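Local coordinates for protein TetR family transcriptional regulator (Chloroflexus aurantiacus, PDB 3NRG) that probably binds DNA as a transcriptional regulator, using an N-terminal helix-turn-helix domain like that of other TetR-family proteins, at residues N37-R42 with G48-Y53; D24-N29 with A55-C60; T6-P11 with Y61-Q66. All coordinates share one frame; numbering follows the deposited sequence.

Overall arrangement
All three contacts lie on the same side of the chain's centre, in the all-helical N-terminal part of the protein. Contacts 1 and 2 are buried; contact 3 is only partly buried. No hydrogen bond crosses any of them. Contact 1 is the farthest from the centre and joins methyl groups of I39 and T40 to F50 within the predicted helix-turn-helix. Contact 2 sets a phenylalanine against a lysine chain and a cysteine sulfur. Contact 3 is aromatic throughout. Contacts 2 and 3 share helix 57-78, and F26 packs on Y61 and L64. The salt bridge of R38 to E25 and the packing of F50 on C60 tie contact 1 to contact 2.

Contact 1: N37-R42 with G48-Y53; sequences NRITER and GSFYQY
T40 and F50 meet inside the helix-turn-helix predicted for residues 35-54, and their side chains cross at about a right angle. T40 belongs to helix 36-43, the first helix of the motif. F50 begins a short 3-10 turn, in the part of the motif that holds the recognition helix in TetR-family proteins. The methyl of T40 does the touching: CG2 lies 4.1 Å from CB of F50. With chi1 at 59°, OG1 is tucked between the backbone N and the carbonyl carbon, and CG2 is left to face the turn. S49 brings its OG to within 4.2 Å of CG2 of T40, but the hydrogen bond of that hydroxyl goes to A46 O.

F50 holds CG anti to its backbone N (chi1 173°), which carries the ring beside I39. CG2 of I39 meets CD1 of F50 at 4.2 Å, on an oblique approach. Both side chains also rest on L22 of helix 12-28, which makes this an apolar, buried junction of three chain sections. Next in sequence, Y51 turns one ring face to F50, whose CD2 lies over it toward the rim. The hydroxyl of T40 turns back into its own helix. OG1 of T40 bonds N37 O at 3.1 Å from above the carbonyl plane, on the same face as E41 N.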
# COMPACT_ATOMS: atom_id res chain seq x y z
N ASN A 37 -3.74 8.75 -24.22
CA ASN A 37 -4.58 9.83 -24.73
C ASN A 37 -5.59 10.31 -23.69
O ASN A 37 -5.91 11.51 -23.65
CB ASN A 37 -5.29 9.41 -26.02
CG ASN A 37 -4.37 9.31 -27.22
OD1 ASN A 37 -3.36 10.02 -27.33
ND2 ASN A 37 -4.75 8.48 -28.17
N ARG A 38 -6.08 9.39 -22.82
CA ARG A 38 -7.00 9.75 -21.73
C ARG A 38 -6.25 10.60 -20.68
O ARG A 38 -6.82 11.55 -20.14
CB ARG A 38 -7.62 8.48 -21.09
CG ARG A 38 -8.64 8.76 -19.98
CD ARG A 38 -9.63 7.62 -19.76
NE ARG A 38 -8.97 6.36 -19.39
CZ ARG A 38 -9.05 5.24 -20.10
NH1 ARG A 38 -9.76 5.21 -21.22
NH2 ARG A 38 -8.43 4.15 -19.69
N ILE A 39 -4.94 10.31 -20.47
CA ILE A 39 -4.09 11.07 -19.57
C ILE A 39 -3.94 12.51 -20.06
O ILE A 39 -4.23 13.44 -19.31
CB ILE A 39 -2.71 10.37 -19.37
CG1 ILE A 39 -2.87 9.06 -18.55
CG2 ILE A 39 -1.68 11.32 -18.71
CD1 ILE A 39 -1.68 8.10 -18.63
N THR A 40 -3.53 12.69 -21.34
CA THR A 40 -3.34 14.03 -21.94
C THR A 40 -4.63 14.84 -22.00
O THR A 40 -4.60 16.05 -21.80
CB THR A 40 -2.61 13.93 -23.29
OG1 THR A 40 -3.38 13.13 -24.19
CG2 THR A 40 -1.19 13.38 -23.16
N GLU A 41 -5.77 14.16 -22.25
CA GLU A 41 -7.10 14.80 -22.31
C GLU A 41 -7.54 15.30 -20.91
O GLU A 41 -7.96 16.45 -20.77
CB GLU A 41 -8.14 13.82 -22.90
CG GLU A 41 -9.44 14.49 -23.31
CD GLU A 41 -10.44 13.60 -24.03
OE1 GLU A 41 -10.21 12.37 -24.09
OE2 GLU A 41 -11.46 14.13 -24.52
N ARG A 42 -7.41 14.44 -19.87
CA ARG A 42 -7.79 14.80 -18.49
C ARG A 42 -6.81 15.80 -17.86
O ARG A 42 -7.22 16.63 -17.06
CB ARG A 42 -7.93 13.54 -17.61
CG ARG A 42 -9.19 12.74 -17.87
N GLY A 48 0.16 13.76 -27.53
CA GLY A 48 1.50 13.24 -27.81
C GLY A 48 2.57 13.82 -26.91
O GLY A 48 3.74 13.43 -27.01
N SER A 49 2.19 14.75 -25.99
CA SER A 49 3.14 15.43 -25.11
C SER A 49 3.56 14.59 -23.89
O SER A 49 4.50 14.98 -23.18
CB SER A 49 2.58 16.78 -24.66
OG SER A 49 1.47 16.63 -23.79
N PHE A 50 2.90 13.43 -23.66
CA PHE A 50 3.22 12.52 -22.56
C PHE A 50 4.68 12.04 -22.64
O PHE A 50 5.34 11.90 -21.62
CB PHE A 50 2.27 11.30 -22.57
CG PHE A 50 2.60 10.20 -21.58
CD1 PHE A 50 2.06 10.20 -20.30
CD2 PHE A 50 3.42 9.14 -21.96
CE1 PHE A 50 2.36 9.17 -19.40
CE2 PHE A 50 3.73 8.11 -21.05
CZ PHE A 50 3.20 8.14 -19.78
N TYR A 51 5.17 11.80 -23.86
CA TYR A 51 6.51 11.29 -24.11
C TYR A 51 7.62 12.33 -23.89
O TYR A 51 8.81 11.97 -23.91
CB TYR A 51 6.59 10.64 -25.50
CG TYR A 51 5.54 9.55 -25.68
CD1 TYR A 51 5.72 8.29 -25.13
CD2 TYR A 51 4.35 9.81 -26.34
CE1 TYR A 51 4.76 7.29 -25.26
CE2 TYR A 51 3.37 8.83 -26.49
CZ TYR A 51 3.58 7.57 -25.95
OH TYR A 51 2.63 6.59 -26.08
N GLN A 52 7.23 13.58 -23.60
CA GLN A 52 8.18 14.64 -23.24
C GLN A 52 8.45 14.60 -21.73
O GLN A 52 9.38 15.26 -21.26
CB GLN A 52 7.64 16.01 -23.66
CG GLN A 52 7.70 16.25 -25.16
CD GLN A 52 7.23 17.64 -25.53
OE1 GLN A 52 7.64 18.64 -24.94
NE2 GLN A 52 6.41 17.73 -26.56
N TYR A 53 7.64 13.82 -20.98
CA TYR A 53 7.76 13.69 -19.53
C TYR A 53 8.24 12.29 -19.13
O TYR A 53 8.99 12.15 -18.16
CB TYR A 53 6.43 14.03 -18.84
CG TYR A 53 5.83 15.34 -19.30
CD1 TYR A 53 6.50 16.54 -19.10
CD2 TYR A 53 4.58 15.38 -19.91
CE1 TYR A 53 5.95 17.75 -19.53
CE2 TYR A 53 4.02 16.58 -20.33
CZ TYR A 53 4.71 17.77 -20.14
OH TYR A 53 4.17 18.96 -20.56

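Contact 2: D24-N29 with A55-C60; sequences DEFAQN and ADKKDC
K57 and C60, one helical turn apart, both reach the ring of F26 from the start of helix 57-78. The contact joins two helices of the TetR-type N-terminal domain, probably the DNA-binding one. Just before them, D56 is the N-cap of helix 57-78. Its OD1 accepts a hydrogen bond of 3.0 Å from D59 N, met nearly along the C-O axis of the carboxylate. K57 comes next and touches F26 with its aliphatic part. CG of K57 lies 3.9 Å from CZ of F26, at the ring edge and near its plane. The two side chains cross obliquely. The lysine chain bends at chi3 (69°), and its ammonium goes to Y31: NZ bonds Y31 O and makes a cation-pi contact with the Y31 ring.

K58 points away from F26 and serves its own helix end. Its NZ forms salt bridges with OD2 of D56 and with OD1 of D59, though its hydrogen bonds to D56 are weak. The D59 oxygen is met from above the carboxylate plane and also takes a hydrogen bond from G1 N. D56, K58 and D59 form a small salt-bridge network at the helix start. C60 closes the segment. With SG opposite its backbone N (chi1 -172°), the sulfur comes to 3.9 Å from CE1 of F26. It is 5.1 Å from the ring centroid and 62° off the ring normal, an oblique sulfur-aromatic contact.

The F26 ring thus lies between helices. Helix 12-28 carries it, helix 57-78 meets it through K57, C60, Y61 and L64, and I111 of helix 106-114 packs against it.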
# COMPACT_ATOMS: atom_id res chain seq x y z
N ASP A 24 -5.01 8.57 -10.78
CA ASP A 24 -6.36 8.12 -11.09
C ASP A 24 -6.37 7.06 -12.20
O ASP A 24 -6.97 6.00 -12.02
CB ASP A 24 -7.27 9.31 -11.49
CG ASP A 24 -7.81 10.10 -10.31
OD1 ASP A 24 -8.12 9.48 -9.27
OD2 ASP A 24 -8.03 11.32 -10.48
N GLU A 25 -5.66 7.32 -13.32
CA GLU A 25 -5.58 6.41 -14.47
C GLU A 25 -4.97 5.04 -14.12
O GLU A 25 -5.51 4.01 -14.52
CB GLU A 25 -4.81 7.08 -15.63
CG GLU A 25 -4.78 6.26 -16.92
CD GLU A 25 -6.09 6.14 -17.68
OE1 GLU A 25 -7.03 6.92 -17.40
OE2 GLU A 25 -6.16 5.28 -18.59
N PHE A 26 -3.85 5.03 -13.38
CA PHE A 26 -3.18 3.78 -13.01
C PHE A 26 -3.88 3.01 -11.87
O PHE A 26 -3.70 1.80 -11.76
CB PHE A 26 -1.69 4.01 -12.71
CG PHE A 26 -0.82 4.06 -13.94
CD1 PHE A 26 -0.44 5.28 -14.50
CD2 PHE A 26 -0.37 2.90 -14.55
CE1 PHE A 26 0.38 5.34 -15.62
CE2 PHE A 26 0.43 2.95 -15.70
CZ PHE A 26 0.81 4.17 -16.22
N ALA A 27 -4.70 3.70 -11.05
CA ALA A 27 -5.43 3.04 -9.96
C ALA A 27 -6.79 2.51 -10.43
O ALA A 27 -7.23 1.45 -9.97
CB ALA A 27 -5.62 4.00 -8.80
N GLN A 28 -7.46 3.24 -11.36
CA GLN A 28 -8.78 2.87 -11.88
C GLN A 28 -8.71 1.84 -13.01
O GLN A 28 -9.74 1.23 -13.34
CB GLN A 28 -9.55 4.12 -12.35
CG GLN A 28 -9.96 5.07 -11.22
CD GLN A 28 -10.48 6.40 -11.74
OE1 GLN A 28 -10.84 6.55 -12.91
NE2 GLN A 28 -10.54 7.39 -10.86
N ASN A 29 -7.52 1.65 -13.62
CA ASN A 29 -7.37 0.73 -14.75
C ASN A 29 -6.16 -0.19 -14.60
O ASN A 29 -5.17 0.17 -13.95
CB ASN A 29 -7.24 1.53 -16.07
CG ASN A 29 -8.41 2.42 -16.37
OD1 ASN A 29 -9.44 1.99 -16.90
ND2 ASN A 29 -8.26 3.70 -16.07
N ALA A 55 9.68 8.49 -21.06
CA ALA A 55 10.10 7.81 -22.30
C ALA A 55 9.03 6.83 -22.80
O ALA A 55 8.77 6.76 -24.01
CB ALA A 55 11.42 7.10 -22.09
N ASP A 56 8.38 6.10 -21.87
CA ASP A 56 7.30 5.15 -22.19
C ASP A 56 6.37 4.97 -20.98
O ASP A 56 6.59 5.58 -19.93
CB ASP A 56 7.88 3.79 -22.67
CG ASP A 56 8.89 3.14 -21.72
OD1 ASP A 56 8.98 3.57 -20.55
OD2 ASP A 56 9.57 2.18 -22.15
N LYS A 57 5.32 4.13 -21.12
CA LYS A 57 4.36 3.84 -20.05
C LYS A 57 5.06 3.15 -18.85
O LYS A 57 4.73 3.45 -17.70
CB LYS A 57 3.20 2.98 -20.58
CG LYS A 57 2.04 2.79 -19.60
CD LYS A 57 0.77 2.28 -20.29
CE LYS A 57 0.87 0.85 -20.77
NZ LYS A 57 -0.41 0.37 -21.35
N LYS A 58 6.05 2.27 -19.15
CA LYS A 58 6.85 1.54 -18.15
C LYS A 58 7.54 2.49 -17.16
O LYS A 58 7.42 2.29 -15.94
CB LYS A 58 7.90 0.66 -18.87
CG LYS A 58 8.81 -0.14 -17.92
CD LYS A 58 9.96 -0.82 -18.67
CE LYS A 58 11.21 0.04 -18.76
NZ LYS A 58 11.08 1.11 -19.78
N ASP A 59 8.24 3.54 -17.67
CA ASP A 59 8.94 4.52 -16.84
C ASP A 59 7.98 5.29 -15.94
O ASP A 59 8.32 5.57 -14.78
CB ASP A 59 9.76 5.50 -17.72
CG ASP A 59 10.98 4.88 -18.37
OD1 ASP A 59 11.19 3.65 -18.21
OD2 ASP A 59 11.74 5.62 -19.04
N CYS A 60 6.77 5.60 -16.46
CA CYS A 60 5.73 6.29 -15.69
C CYS A 60 5.21 5.41 -14.55
O CYS A 60 5.07 5.90 -13.43
CB CYS A 60 4.60 6.75 -16.61
SG CYS A 60 3.38 7.81 -15.80

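Contact 3: T6-P11 with Y61-Q66; sequences TFFNLP and YLYLIQ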
# COMPACT_ATOMS: atom_id res chain seq x y z
N THR A 6 12.42 17.50 -18.17
CA THR A 6 11.31 18.37 -18.59
C THR A 6 10.14 18.22 -17.61
O THR A 6 9.52 19.21 -17.24
CB THR A 6 10.90 18.05 -20.04
OG1 THR A 6 12.07 17.99 -20.87
CG2 THR A 6 9.92 19.08 -20.61
N PHE A 7 9.87 16.96 -17.18
CA PHE A 7 8.82 16.65 -16.20
C PHE A 7 9.15 17.27 -14.85
O PHE A 7 8.28 17.87 -14.23
CB PHE A 7 8.64 15.12 -16.06
CG PHE A 7 7.75 14.69 -14.91
CD1 PHE A 7 6.37 14.80 -14.99
CD2 PHE A 7 8.31 14.14 -13.75
CE1 PHE A 7 5.55 14.42 -13.91
CE2 PHE A 7 7.49 13.76 -12.67
CZ PHE A 7 6.12 13.90 -12.77
N PHE A 8 10.42 17.12 -14.40
CA PHE A 8 10.86 17.65 -13.11
C PHE A 8 10.96 19.17 -13.10
O PHE A 8 10.79 19.78 -12.04
CB PHE A 8 12.19 17.01 -12.68
CG PHE A 8 12.13 15.53 -12.40
CD1 PHE A 8 11.25 15.02 -11.45
CD2 PHE A 8 13.01 14.65 -13.03
CE1 PHE A 8 11.21 13.64 -11.19
CE2 PHE A 8 12.97 13.28 -12.75
CZ PHE A 8 12.08 12.79 -11.82
N ASN A 9 11.23 19.79 -14.27
CA ASN A 9 11.35 21.24 -14.38
C ASN A 9 10.01 21.95 -14.64
O ASN A 9 9.98 23.17 -14.83
CB ASN A 9 12.40 21.64 -15.43
CG ASN A 9 13.82 21.47 -14.94
OD1 ASN A 9 14.28 22.15 -14.02
ND2 ASN A 9 14.57 20.59 -15.59
N LEU A 10 8.89 21.18 -14.58
CA LEU A 10 7.54 21.74 -14.74
C LEU A 10 7.18 22.61 -13.53
O LEU A 10 7.57 22.28 -12.40
CB LEU A 10 6.50 20.61 -14.84
CG LEU A 10 6.33 19.93 -16.18
CD1 LEU A 10 5.48 18.68 -16.04
CD2 LEU A 10 5.70 20.87 -17.20
N PRO A 11 6.36 23.68 -13.70
CA PRO A 11 5.90 24.44 -12.52
C PRO A 11 5.08 23.53 -11.60
O PRO A 11 4.34 22.66 -12.09
CB PRO A 11 5.05 25.56 -13.13
CG PRO A 11 4.66 25.08 -14.48
CD PRO A 11 5.77 24.21 -14.96
N TYR A 61 4.98 4.12 -14.83
CA TYR A 61 4.53 3.15 -13.82
C TYR A 61 5.57 2.95 -12.71
O TYR A 61 5.20 2.88 -11.54
CB TYR A 61 4.17 1.81 -14.48
CG TYR A 61 3.61 0.80 -13.50
CD1 TYR A 61 2.30 0.89 -13.05
CD2 TYR A 61 4.40 -0.25 -13.03
CE1 TYR A 61 1.79 -0.03 -12.14
CE2 TYR A 61 3.89 -1.18 -12.13
CZ TYR A 61 2.59 -1.06 -11.68
OH TYR A 61 2.07 -1.97 -10.78
N LEU A 62 6.86 2.86 -13.08
CA LEU A 62 7.96 2.71 -12.13
C LEU A 62 8.05 3.91 -11.20
O LEU A 62 8.30 3.74 -10.00
CB LEU A 62 9.30 2.52 -12.87
CG LEU A 62 9.82 1.09 -12.97
CD1 LEU A 62 9.01 0.27 -13.98
CD2 LEU A 62 11.28 1.07 -13.38
N TYR A 63 7.85 5.13 -11.75
CA TYR A 63 7.87 6.37 -10.97
C TYR A 63 6.74 6.37 -9.91
O TYR A 63 6.98 6.74 -8.76
CB TYR A 63 7.74 7.59 -11.91
CG TYR A 63 7.46 8.91 -11.20
CD1 TYR A 63 8.48 9.59 -10.54
CD2 TYR A 63 6.21 9.50 -11.24
CE1 TYR A 63 8.24 10.80 -9.90
CE2 TYR A 63 5.95 10.71 -10.60
CZ TYR A 63 6.98 11.36 -9.93
OH TYR A 63 6.74 12.56 -9.31
N LEU A 64 5.54 5.91 -10.30
CA LEU A 64 4.39 5.85 -9.41
C LEU A 64 4.57 4.78 -8.31
O LEU A 64 4.16 5.00 -7.17
CB LEU A 64 3.10 5.59 -10.21
CG LEU A 64 2.70 6.67 -11.22
CD1 LEU A 64 1.60 6.20 -12.08
CD2 LEU A 64 2.31 7.97 -10.53
N ILE A 65 5.21 3.63 -8.66
CA ILE A 65 5.51 2.56 -7.70
C ILE A 65 6.56 3.03 -6.67
O ILE A 65 6.37 2.81 -5.46
CB ILE A 65 5.92 1.24 -8.45
CG1 ILE A 65 4.70 0.53 -9.10
CG2 ILE A 65 6.72 0.27 -7.53
CD1 ILE A 65 3.64 -0.06 -8.09
N GLN A 66 7.62 3.72 -7.14
CA GLN A 66 8.67 4.25 -6.27
C GLN A 66 8.12 5.39 -5.39
O GLN A 66 8.57 5.56 -4.25
CB GLN A 66 9.88 4.73 -7.09
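F7 and Y63 each hold CG opposite their own backbone nitrogen, with chi1 at 170° and 168°. These torsions extend both rings outward, so they approach from opposite directions and bridge backbones whose nearest CA atoms, those of F7 and Y63, are 11.6 Å apart. The result is a T-shaped, edge-to-face pair. F7 gives the edge and Y63 the face. The ring planes stand at 82°, and the centroids of F7 and Y63 are 5.3 Å apart.

The leading atoms of F7 are CE2 and CZ, which point at the phenol end of the tyrosine. CE2 of F7 is 3.7 Å from CZ of Y63. The hydroxyl is part of the same contact: OH of Y63 lies 3.6 Å from CE2 of F7, near the plane of that ring and at its edge. F8 adds a second, looser touch. Its CE1 comes to 4.3 Å from CE1 of Y63, on an oblique approach. F8 also packs on its neighbour, since CD2 of F7 sits 3.8 Å above one face of the F8 ring, offset toward the rim. An alanine here in place of Y63 would remove the ring, and F7 would probably be left with its CE2-CZ edge facing a gap.

The contact packs the short N-terminal helix 5-8 onto helix 57-78 of the TetR-type N-terminal domain, probably the DNA-binding one. Helix 12-28 borders both partners: F7 touches R15 and L18, and Y63 touches I19. The F7 ring also meets F54, from the loop leading into helix 57-78, while P3, just before helix 5-8, packs on Y63.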